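Local coordinates for Abbfa_003403 (Acinetobacter baumannii, PDB 4ZXH), which is a four-domain nonribosomal peptide synthetase that probably activates an amino acid, carries it on phosphopantetheine, condenses it with an acyl partner and releases the product, at residues V637-M651 / V762-A774. Sequence-based numbering, arbitrary orientation.
Sequences VRIGHPSIINFLLSM and VYGPTETTVWSSA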
loop_
_atom_site.group_PDB
_atom_site.type_symbol
_atom_site.label_atom_id
_atom_site.label_comp_id
_atom_site.label_asym_id
_atom_site.label_seq_id
_atom_site.Cartn_x
_atom_site.Cartn_y
_atom_site.Cartn_z
ATOM N N VAL A 637 39.552 -7.643 -9.161
ATOM C CA VAL A 637 39.716 -7.775 -7.731
ATOM C C VAL A 637 40.747 -8.846 -7.450
ATOM O O VAL A 637 40.532 -10.016 -7.758
ATOM C CB VAL A 637 38.377 -8.129 -7.036
ATOM C CG1 VAL A 637 38.579 -8.326 -5.524
ATOM C CG2 VAL A 637 37.334 -7.053 -7.303
ATOM N N ARG A 638 41.882 -8.450 -6.883
ATOM C CA ARG A 638 42.955 -9.401 -6.604
ATOM C C ARG A 638 42.770 -10.017 -5.238
ATOM O O ARG A 638 42.807 -9.331 -4.222
ATOM C CB ARG A 638 44.328 -8.732 -6.687
ATOM C CG ARG A 638 44.768 -8.391 -8.091
ATOM C CD ARG A 638 45.923 -7.420 -8.045
ATOM N NE ARG A 638 47.202 -8.047 -7.759
ATOM C CZ ARG A 638 48.219 -7.435 -7.164
ATOM N NH1 ARG A 638 48.093 -6.185 -6.732
ATOM N NH2 ARG A 638 49.354 -8.090 -6.972
ATOM N N ILE A 639 42.587 -11.326 -5.219
ATOM C CA ILE A 639 42.326 -12.042 -3.985
ATOM C C ILE A 639 43.542 -12.878 -3.645
ATOM O O ILE A 639 44.108 -13.554 -4.525
ATOM C CB ILE A 639 41.062 -12.928 -4.114
ATOM C CG1 ILE A 639 39.852 -12.050 -4.383
ATOM C CG2 ILE A 639 40.829 -13.738 -2.847
ATOM C CD1 ILE A 639 39.541 -11.090 -3.229
ATOM N N GLY A 640 43.954 -12.800 -2.378
ATOM C CA GLY A 640 45.109 -13.523 -1.867
ATOM C C GLY A 640 44.704 -14.871 -1.309
ATOM O O GLY A 640 43.524 -15.132 -1.064
ATOM N N HIS A 641 45.671 -15.750 -1.116
ATOM C CA HIS A 641 45.326 -17.088 -0.667
ATOM C C HIS A 641 44.915 -17.153 0.803
ATOM O O HIS A 641 44.086 -17.992 1.158
ATOM C CB HIS A 641 46.475 -18.056 -0.943
ATOM C CG HIS A 641 46.406 -18.687 -2.302
ATOM N ND1 HIS A 641 47.374 -18.496 -3.265
ATOM C CD2 HIS A 641 45.471 -19.494 -2.861
ATOM C CE1 HIS A 641 47.043 -19.166 -4.355
ATOM N NE2 HIS A 641 45.888 -19.772 -4.138
ATOM N N PRO A 642 45.491 -16.292 1.666
ATOM C CA PRO A 642 44.924 -16.300 3.028
ATOM C C PRO A 642 43.395 -16.053 3.101
ATOM O O PRO A 642 42.737 -16.787 3.833
ATOM C CB PRO A 642 45.706 -15.185 3.725
ATOM C CG PRO A 642 47.053 -15.229 3.058
ATOM C CD PRO A 642 46.809 -15.617 1.625
ATOM N N SER A 643 42.846 -15.088 2.359
ATOM C CA SER A 643 41.381 -14.873 2.323
ATOM C C SER A 643 40.639 -16.149 1.960
ATOM O O SER A 643 39.696 -16.532 2.631
ATOM C CB SER A 643 40.971 -13.797 1.301
ATOM O OG SER A 643 41.916 -12.743 1.208
ATOM N N ILE A 644 41.068 -16.783 0.870
ATOM C CA ILE A 644 40.401 -17.956 0.332
ATOM C C ILE A 644 40.297 -19.056 1.374
ATOM O O ILE A 644 39.220 -19.593 1.599
ATOM C CB ILE A 644 41.135 -18.507 -0.915
ATOM C CG1 ILE A 644 41.058 -17.501 -2.049
ATOM C CG2 ILE A 644 40.540 -19.853 -1.380
ATOM C CD1 ILE A 644 41.651 -18.005 -3.303
ATOM N N ILE A 645 41.412 -19.382 2.016
ATOM C CA ILE A 645 41.429 -20.506 2.929
ATOM C C ILE A 645 40.602 -20.152 4.188
ATOM O O ILE A 645 39.884 -20.996 4.725
ATOM C CB ILE A 645 42.899 -20.937 3.265
ATOM C CG1 ILE A 645 42.910 -22.170 4.171
ATOM C CG2 ILE A 645 43.746 -19.784 3.831
ATOM C CD1 ILE A 645 42.417 -23.413 3.458
ATOM N N ASN A 646 40.666 -18.897 4.628
ATOM C CA ASN A 646 39.778 -18.421 5.678
ATOM C C ASN A 646 38.313 -18.650 5.327
ATOM O O ASN A 646 37.532 -19.123 6.147
ATOM C CB ASN A 646 39.995 -16.935 5.941
ATOM C CG ASN A 646 39.080 -16.403 7.025
ATOM O OD1 ASN A 646 39.264 -16.674 8.210
ATOM N ND2 ASN A 646 38.056 -15.674 6.612
ATOM N N PHE A 647 37.948 -18.296 4.102
ATOM C CA PHE A 647 36.593 -18.490 3.623
ATOM C C PHE A 647 36.184 -19.960 3.618
ATOM O O PHE A 647 35.167 -20.328 4.191
ATOM C CB PHE A 647 36.448 -17.905 2.221
ATOM C CG PHE A 647 35.232 -18.393 1.481
ATOM C CD1 PHE A 647 33.965 -17.961 1.841
ATOM C CD2 PHE A 647 35.360 -19.273 0.414
ATOM C CE1 PHE A 647 32.856 -18.398 1.157
ATOM C CE2 PHE A 647 34.250 -19.718 -0.269
ATOM C CZ PHE A 647 33.000 -19.287 0.107
ATOM N N LEU A 648 36.988 -20.786 2.962
ATOM C CA LEU A 648 36.696 -22.201 2.794
ATOM C C LEU A 648 36.524 -22.913 4.120
ATOM O O LEU A 648 35.557 -23.659 4.299
ATOM C CB LEU A 648 37.802 -22.875 1.973
ATOM C CG LEU A 648 37.703 -22.493 0.494
ATOM C CD1 LEU A 648 38.915 -22.940 -0.294
ATOM C CD2 LEU A 648 36.429 -23.081 -0.079
ATOM N N LEU A 649 37.447 -22.678 5.050
ATOM C CA LEU A 649 37.361 -23.303 6.372
ATOM C C LEU A 649 36.122 -22.841 7.132
ATOM O O LEU A 649 35.463 -23.630 7.807
ATOM C CB LEU A 649 38.613 -23.009 7.197
ATOM C CG LEU A 649 39.904 -23.706 6.763
ATOM C CD1 LEU A 649 41.019 -23.360 7.719
ATOM C CD2 LEU A 649 39.693 -25.211 6.695
ATOM N N SER A 650 35.814 -21.554 7.014
ATOM C CA SER A 650 34.649 -20.971 7.666
ATOM C C SER A 650 33.389 -21.632 7.127
ATOM O O SER A 650 32.457 -21.947 7.867
ATOM C CB SER A 650 34.601 -19.462 7.425
ATOM O OG SER A 650 33.898 -18.776 8.445
ATOM N N MET A 651 33.379 -21.852 5.823
ATOM C CA MET A 651 32.230 -22.447 5.175
ATOM C C MET A 651 32.079 -23.890 5.615
ATOM O O MET A 651 30.957 -24.376 5.799
ATOM C CB MET A 651 32.357 -22.338 3.655
ATOM C CG MET A 651 31.800 -21.020 3.129
ATOM S SD MET A 651 30.026 -20.771 3.505
ATOM C CE MET A 651 30.116 -19.129 4.124
ATOM N N VAL A 762 23.141 -16.468 1.739
ATOM C CA VAL A 762 24.553 -16.218 1.886
ATOM C C VAL A 762 24.945 -14.973 1.062
ATOM O O VAL A 762 24.373 -14.713 -0.006
ATOM C CB VAL A 762 25.336 -17.503 1.498
ATOM C CG1 VAL A 762 25.371 -17.708 0.004
ATOM C CG2 VAL A 762 26.714 -17.495 2.079
ATOM N N TYR A 763 25.866 -14.170 1.594
ATOM C CA TYR A 763 26.121 -12.829 1.053
ATOM C C TYR A 763 27.593 -12.410 1.153
ATOM O O TYR A 763 28.332 -12.845 2.053
ATOM C CB TYR A 763 25.238 -11.781 1.764
ATOM C CG TYR A 763 25.672 -10.339 1.555
ATOM C CD1 TYR A 763 25.172 -9.590 0.504
ATOM C CD2 TYR A 763 26.590 -9.724 2.417
ATOM C CE1 TYR A 763 25.580 -8.269 0.301
ATOM C CE2 TYR A 763 27.006 -8.407 2.219
ATOM C CZ TYR A 763 26.494 -7.689 1.161
ATOM O OH TYR A 763 26.890 -6.390 0.954
ATOM N N GLY A 764 28.005 -11.563 0.218
ATOM C CA GLY A 764 29.317 -10.959 0.269
ATOM C C GLY A 764 29.707 -10.408 -1.084
ATOM O O GLY A 764 29.389 -10.992 -2.087
ATOM N N PRO A 765 30.374 -9.258 -1.107
ATOM C CA PRO A 765 30.924 -8.713 -2.345
ATOM C C PRO A 765 32.185 -9.461 -2.723
ATOM O O PRO A 765 32.831 -10.009 -1.834
ATOM C CB PRO A 765 31.244 -7.264 -1.979
ATOM C CG PRO A 765 31.528 -7.324 -0.516
ATOM C CD PRO A 765 30.573 -8.351 0.038
ATOM N N THR A 766 32.527 -9.471 -4.010
ATOM C CA THR A 766 33.745 -10.090 -4.502
ATOM C C THR A 766 34.984 -9.553 -3.761
ATOM O O THR A 766 35.981 -10.268 -3.582
ATOM C CB THR A 766 33.899 -9.864 -6.042
ATOM O OG1 THR A 766 32.830 -10.514 -6.750
ATOM C CG2 THR A 766 35.221 -10.417 -6.563
ATOM N N GLU A 767 34.907 -8.304 -3.308
ATOM C CA GLU A 767 36.031 -7.639 -2.643
ATOM C C GLU A 767 36.335 -8.166 -1.234
ATOM O O GLU A 767 37.358 -7.806 -0.655
ATOM C CB GLU A 767 35.774 -6.128 -2.570
ATOM C CG GLU A 767 35.864 -5.390 -3.909
ATOM C CD GLU A 767 34.559 -5.409 -4.716
ATOM O OE1 GLU A 767 33.728 -6.324 -4.496
ATOM O OE2 GLU A 767 34.372 -4.506 -5.577
ATOM N N THR A 768 35.478 -9.010 -0.673
ATOM C CA THR A 768 35.779 -9.557 0.651
ATOM C C THR A 768 35.755 -11.074 0.632
ATOM O O THR A 768 35.609 -11.726 1.673
ATOM C CB THR A 768 34.811 -9.032 1.748
ATOM O OG1 THR A 768 33.452 -9.247 1.353
ATOM C CG2 THR A 768 35.030 -7.549 1.977
ATOM N N THR A 769 35.908 -11.602 -0.579
ATOM C CA THR A 769 36.118 -13.033 -0.880
ATOM C C THR A 769 34.877 -13.922 -0.770
ATOM O O THR A 769 34.579 -14.467 0.291
ATOM C CB THR A 769 37.218 -13.633 -0.005
ATOM O OG1 THR A 769 38.369 -12.787 -0.065
ATOM C CG2 THR A 769 37.598 -15.013 -0.501
ATOM N N VAL A 770 34.195 -14.066 -1.911
ATOM C CA VAL A 770 33.019 -14.924 -2.108
ATOM C C VAL A 770 31.842 -14.564 -1.199
ATOM O O VAL A 770 30.975 -13.788 -1.588
ATOM C CB VAL A 770 33.356 -16.417 -1.918
ATOM C CG1 VAL A 770 32.196 -17.250 -2.422
ATOM C CG2 VAL A 770 34.632 -16.795 -2.681
ATOM N N TRP A 771 31.796 -15.128 -0.000
ATOM C CA TRP A 771 30.750 -14.762 0.944
ATOM C C TRP A 771 31.382 -14.184 2.210
ATOM O O TRP A 771 32.518 -14.520 2.555
ATOM C CB TRP A 771 29.872 -15.965 1.303
ATOM C CG TRP A 771 29.267 -16.751 0.130
ATOM C CD1 TRP A 771 29.411 -18.091 -0.114
ATOM C CD2 TRP A 771 28.400 -16.248 -0.914
ATOM N NE1 TRP A 771 28.696 -18.450 -1.245
ATOM C CE2 TRP A 771 28.080 -17.340 -1.759
ATOM C CE3 TRP A 771 27.880 -14.982 -1.226
ATOM C CZ2 TRP A 771 27.261 -17.204 -2.889
ATOM C CZ3 TRP A 771 27.062 -14.851 -2.354
ATOM C CH2 TRP A 771 26.765 -15.956 -3.169
ATOM N N SER A 772 30.636 -13.325 2.903
ATOM C CA SER A 772 31.099 -12.733 4.156
ATOM C C SER A 772 30.106 -12.920 5.308
ATOM O O SER A 772 30.489 -12.829 6.476
ATOM C CB SER A 772 31.395 -11.243 3.976
ATOM O OG SER A 772 32.701 -11.033 3.461
ATOM N N SER A 773 28.840 -13.166 4.987
ATOM C CA SER A 773 27.876 -13.549 6.009
ATOM C C SER A 773 26.989 -14.670 5.496
ATOM O O SER A 773 26.936 -14.930 4.287
ATOM C CB SER A 773 27.027 -12.355 6.460
ATOM O OG SER A 773 26.172 -11.911 5.428
ATOM N N ALA A 774 26.294 -15.324 6.423
ATOM C CA ALA A 774 25.538 -16.527 6.112
ATOM C C ALA A 774 24.425 -16.779 7.132
ATOM O O ALA A 774 24.667 -16.812 8.333
ATOM C CB ALA A 774 26.469 -17.710 6.044
#
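Phe647 presents one ring face to Val770, whose CB lies over it, shifted toward the rim, 3.7 Å from the ring centroid and 19° off the normal, a CH-pi contact; CG1 is nearest CZ and CG2 beside CE2 and CD2. The Trp771 side chain runs alongside that of Phe647 in the same direction, yet the planes meet at 55°, between a stack and an edge-to-face pair; Phe647 CE1 comes 3.7 Å from Trp771 CD1. The indole is sandwiched: Val770 CG1 lies over one face near the rim, Val762 CG1 over the centre of the opposite face, and Gly764 N sits in plane at the edge, while NE1 hydrogen-bonds to Gln715 OE1. Phe647 reaches this cluster because its CG is anti to the backbone N (chi1 163°). One helical turn on, Met651 brings CE to Trp771 CB, Val762 CG2 and Ala774 CB.

Nearer the helix start Ser643 CB abuts Thr769 OG1, which hydrogen-bonds to Gly818 O. Along strand 635-640, Ile639 CD1 rests 3.7 Å from Thr766 O, and Val637 CB meets Thr766 CG2 at 3.9 Å. Val637 CG2 touches the bent side chain of Glu767, whose OE2 hydrogen-bonds with Tyr823 OH.

Segment 762-774 joins two antiparallel strands of the nine-stranded sheet in the adenylation domain, with a classic beta bulge opposite Tyr763. Its YGPTE sequence matches the A5 core motif of adenylation domains, which in relatives helps to bind ATP. The example illustrates a division of labour: strand 635-640 packs on Thr766 and Glu767 of the motif, the helix on Thr769 to Trp771, Val762 and Ala774, whereas Thr769, Glu767 and Trp771 direct polar atoms to partners elsewhere. The two segments are probably held together mainly by van der Waals packing and burial, with no hydrogen bond between them.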